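Local structure of intracellular serine protease (Bacillus licheniformis, 4ZOQ) at residues 33-38 with 335-340. The protein is probably a serine endopeptidase of the subtilisin (S8) family, associated with the processing of lanthipeptides. Residues are numbered along the deposited sequence; the frame is centred on the assembly and turned at random.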
ATOM      1  N   TYR B  33      22.919  -4.841  -1.801  1.00 34.36           N
ATOM      2  CA  TYR B  33      22.995  -3.661  -0.924  1.00 32.17           C
ATOM      3  C   TYR B  33      23.967  -2.587  -1.420  1.00 32.24           C
ATOM      4  O   TYR B  33      24.321  -1.681  -0.681  1.00 36.74           O
ATOM      5  CB  TYR B  33      23.343  -4.100   0.500  1.00 29.51           C
ATOM      6  CG  TYR B  33      22.423  -5.221   0.878  1.00 35.15           C
ATOM      7  CD1 TYR B  33      21.083  -4.972   1.168  1.00 33.58           C
ATOM      8  CD2 TYR B  33      22.870  -6.543   0.876  1.00 34.21           C
ATOM      9  CE1 TYR B  33      20.219  -6.002   1.463  1.00 33.72           C
ATOM     10  CE2 TYR B  33      22.013  -7.586   1.161  1.00 33.78           C
ATOM     11  CZ  TYR B  33      20.689  -7.308   1.454  1.00 31.35           C
ATOM     12  OH  TYR B  33      19.832  -8.323   1.742  1.00 30.57           O
ATOM     13  N   ARG B  34      24.364  -2.648  -2.681  1.00 29.50           N
ATOM     14  CA  ARG B  34      25.203  -1.595  -3.230  1.00 31.21           C
ATOM     15  C   ARG B  34      24.455  -0.269  -3.345  1.00 32.42           C
ATOM     16  O   ARG B  34      25.062   0.792  -3.266  1.00 33.48           O
ATOM     17  CB  ARG B  34      25.728  -2.012  -4.590  1.00 31.96           C
ATOM     18  CG  ARG B  34      26.881  -2.947  -4.498  1.00 36.62           C
ATOM     19  CD  ARG B  34      27.282  -3.482  -5.875  1.00 38.99           C
ATOM     20  NE  ARG B  34      28.395  -4.409  -5.726  1.00 44.39           N
ATOM     21  CZ  ARG B  34      28.266  -5.710  -5.509  1.00 49.53           C
ATOM     22  NH1 ARG B  34      27.052  -6.255  -5.392  1.00 45.40           N
ATOM     23  NH2 ARG B  34      29.356  -6.462  -5.384  1.00 55.04           N
ATOM     24  N   THR B  35      23.132  -0.333  -3.513  1.00 35.98           N
ATOM     25  CA  THR B  35      22.319   0.872  -3.637  1.00 32.89           C
ATOM     26  C   THR B  35      22.383   1.739  -2.374  1.00 35.27           C
ATOM     27  O   THR B  35      22.187   2.954  -2.467  1.00 35.95           O
ATOM     28  CB  THR B  35      20.817   0.535  -3.948  1.00 35.83           C
ATOM     29  OG1 THR B  35      20.210  -0.191  -2.862  1.00 31.22           O
ATOM     30  CG2 THR B  35      20.693  -0.259  -5.229  1.00 27.18           C
ATOM     31  N   TYR B  36      22.732   1.144  -1.224  1.00 31.93           N
ATOM     32  CA  TYR B  36      22.854   1.918   0.017  1.00 32.96           C
ATOM     33  C   TYR B  36      23.911   2.985  -0.097  1.00 35.61           C
ATOM     34  O   TYR B  36      23.832   4.001   0.581  1.00 38.70           O
ATOM     35  CB  TYR B  36      23.200   1.047   1.222  1.00 33.17           C
ATOM     36  CG  TYR B  36      22.116   0.092   1.681  1.00 33.23           C
ATOM     37  CD1 TYR B  36      20.830   0.126   1.134  1.00 30.30           C
ATOM     38  CD2 TYR B  36      22.397  -0.879   2.626  1.00 32.09           C
ATOM     39  CE1 TYR B  36      19.852  -0.774   1.544  1.00 31.90           C
ATOM     40  CE2 TYR B  36      21.428  -1.787   3.039  1.00 32.71           C
ATOM     41  CZ  TYR B  36      20.163  -1.733   2.498  1.00 32.32           C
ATOM     42  OH  TYR B  36      19.205  -2.623   2.925  1.00 31.31           O
ATOM     43  N   GLN B  37      24.926   2.747  -0.915  1.00 35.14           N
ATOM     44  CA  GLN B  37      25.951   3.765  -1.124  1.00 37.66           C
ATOM     45  C   GLN B  37      25.690   4.603  -2.378  1.00 40.20           C
ATOM     46  O   GLN B  37      26.426   5.530  -2.644  1.00 47.31           O
ATOM     47  CB  GLN B  37      27.354   3.144  -1.136  1.00 35.80           C
ATOM     48  CG  GLN B  37      27.637   2.282  -2.324  1.00 42.30           C
ATOM     49  CD  GLN B  37      29.080   1.798  -2.398  1.00 45.06           C
ATOM     50  OE1 GLN B  37      29.363   0.771  -2.997  1.00 60.37           O
ATOM     51  NE2 GLN B  37      29.995   2.614  -1.930  1.00 49.35           N
ATOM     52  N   ILE B  38      24.642   4.277  -3.133  1.00 38.82           N
ATOM     53  CA  ILE B  38      24.245   5.067  -4.296  1.00 34.54           C
ATOM     54  C   ILE B  38      23.165   6.061  -3.868  1.00 36.29           C
ATOM     55  O   ILE B  38      23.261   7.255  -4.132  1.00 42.38           O
ATOM     56  CB  ILE B  38      23.689   4.181  -5.444  1.00 40.54           C
ATOM     57  CG1 ILE B  38      24.662   3.049  -5.822  1.00 37.37           C
ATOM     58  CG2 ILE B  38      23.327   5.040  -6.665  1.00 40.30           C
ATOM     59  CD1 ILE B  38      25.993   3.554  -6.305  1.00 44.76           C
ATOM     60  N   GLN B 335      18.503  -1.042 -10.753  1.00 34.60           N
ATOM     61  CA  GLN B 335      18.361  -0.741 -12.167  1.00 35.56           C
ATOM     62  C   GLN B 335      17.719   0.624 -12.331  1.00 37.26           C
ATOM     63  O   GLN B 335      18.080   1.385 -13.220  1.00 33.00           O
ATOM     64  CB  GLN B 335      17.499  -1.776 -12.880  1.00 34.64           C
ATOM     65  CG  GLN B 335      18.172  -3.087 -13.172  1.00 40.57           C
ATOM     66  CD  GLN B 335      19.385  -2.974 -14.073  1.00 43.55           C
ATOM     67  OE1 GLN B 335      19.669  -1.910 -14.661  1.00 41.79           O
ATOM     68  NE2 GLN B 335      20.070  -4.109 -14.258  1.00 46.02           N
ATOM     69  N   ALA B 336      16.748   0.912 -11.464  1.00 35.95           N
ATOM     70  CA  ALA B 336      16.071   2.204 -11.470  1.00 35.14           C
ATOM     71  C   ALA B 336      17.067   3.337 -11.313  1.00 35.30           C
ATOM     72  O   ALA B 336      17.040   4.313 -12.072  1.00 40.44           O
ATOM     73  CB  ALA B 336      15.016   2.265 -10.351  1.00 29.98           C
ATOM     74  N   LEU B 337      17.961   3.189 -10.344  1.00 34.81           N
ATOM     75  CA  LEU B 337      18.977   4.205 -10.058  1.00 38.89           C
ATOM     76  C   LEU B 337      20.014   4.221 -11.190  1.00 37.76           C
ATOM     77  O   LEU B 337      20.520   5.280 -11.583  1.00 35.42           O
ATOM     78  CB  LEU B 337      19.637   3.943  -8.688  1.00 32.78           C
ATOM     79  CG  LEU B 337      18.769   4.080  -7.423  1.00 30.66           C
ATOM     80  CD1 LEU B 337      19.545   3.674  -6.215  1.00 30.08           C
ATOM     81  CD2 LEU B 337      18.260   5.508  -7.225  1.00 32.53           C
ATOM     82  N   LYS B 338      20.287   3.044 -11.741  1.00 36.03           N
ATOM     83  CA  LYS B 338      21.298   2.925 -12.783  1.00 40.74           C
ATOM     84  C   LYS B 338      20.839   3.641 -14.051  1.00 45.59           C
ATOM     85  O   LYS B 338      21.656   4.202 -14.796  1.00 44.58           O
ATOM     86  CB  LYS B 338      21.580   1.453 -13.075  1.00 38.77           C
ATOM     87  CG  LYS B 338      22.757   1.174 -13.968  1.00 45.53           C
ATOM     88  CD  LYS B 338      22.756  -0.305 -14.395  1.00 48.64           C
ATOM     89  CE  LYS B 338      22.718  -0.439 -15.916  1.00 57.86           C
ATOM     90  NZ  LYS B 338      22.413  -1.834 -16.362  1.00 63.91           N
ATOM     91  N   MET B 339      19.532   3.699 -14.273  1.00 41.69           N
ATOM     92  CA  MET B 339      19.078   4.435 -15.450  1.00 48.18           C
ATOM     93  C   MET B 339      18.928   5.917 -15.241  1.00 48.13           C
ATOM     94  O   MET B 339      18.513   6.618 -16.151  1.00 50.39           O
ATOM     95  CB  MET B 339      17.775   3.916 -15.986  1.00 41.53           C
ATOM     96  CG  MET B 339      17.904   2.646 -16.765  1.00 52.16           C
ATOM     97  SD  MET B 339      16.430   2.598 -17.796  1.00 75.93           S
ATOM     98  CE  MET B 339      15.372   3.773 -16.894  1.00 42.34           C
ATOM     99  N   MET B 340      19.278   6.395 -14.057  1.00 49.31           N
ATOM    100  CA  MET B 340      19.256   7.825 -13.802  1.00 52.14           C
ATOM    101  C   MET B 340      20.641   8.444 -14.011  1.00 52.67           C
ATOM    102  O   MET B 340      20.836   9.646 -13.792  1.00 55.77           O
ATOM    103  CB  MET B 340      18.767   8.100 -12.376  1.00 45.38           C
ATOM    104  CG  MET B 340      17.333   7.743 -12.120  1.00 43.11           C
ATOM    105  SD  MET B 340      16.931   8.028 -10.381  1.00 37.49           S
ATOM    106  CE  MET B 340      16.870   9.822 -10.367  1.00 29.02           C
TER
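Ile38 N donates a backbone hydrogen bond to Thr35 O at 2.9 Å, closing a turn whose two end residues both meet Leu337 of segment 335-340. With Tyr36 N and Gln37 N bonded to the carbonyls of Tyr33 and Arg34, the chain coils tightly enough to present Thr35 and Ile38 together on the side facing the helix. Leu337 meets them with a single methyl: its CD1 lies 4.0 Å from Ile38 CG2 and 4.1 Å from Thr35 CB, the two partners being approached in directions about 90° apart. This CD1 lies anti to CA (chi2 175°), which carries the methyl out from the helix towards the turn. Leucine suits the place because its long branched chain can bridge a gap in which the nearest CA atoms, Ile38 CA and Leu337 CA, are 7.9 Å apart. Ile38 uses its CG2 branch, anti to the backbone N, for the contact, while CG1 and CD1 lead away from the helix; the two side chains slide past each other in opposite directions. Thr35, small and beta-branched, fits the buried spot, its branching CB turned towards the helix. No hydrogen bond crosses between the segments. Elsewhere on the helix, Lys338 NZ reaches Gln335 OE1 at 3.2 Å, meeting a lone pair in the carbonyl plane. Behind the turn, Tyr36 OH is hydrogen-bonded to both Ile96 O and Ala10 N. The contact is thus plain van der Waals packing at the periphery of the subtilase alpha/beta fold, joining the loop between helix 24-30 and strand 46-51 to the C-terminal helix 333-338, away from the predicted catalytic residues; Thr35 also rests on Thr30 of helix 24-30, and Ile38 and Leu337 share Glu292 of helix 275-297, while Ala336 packs against Ser313 of helix 303-313.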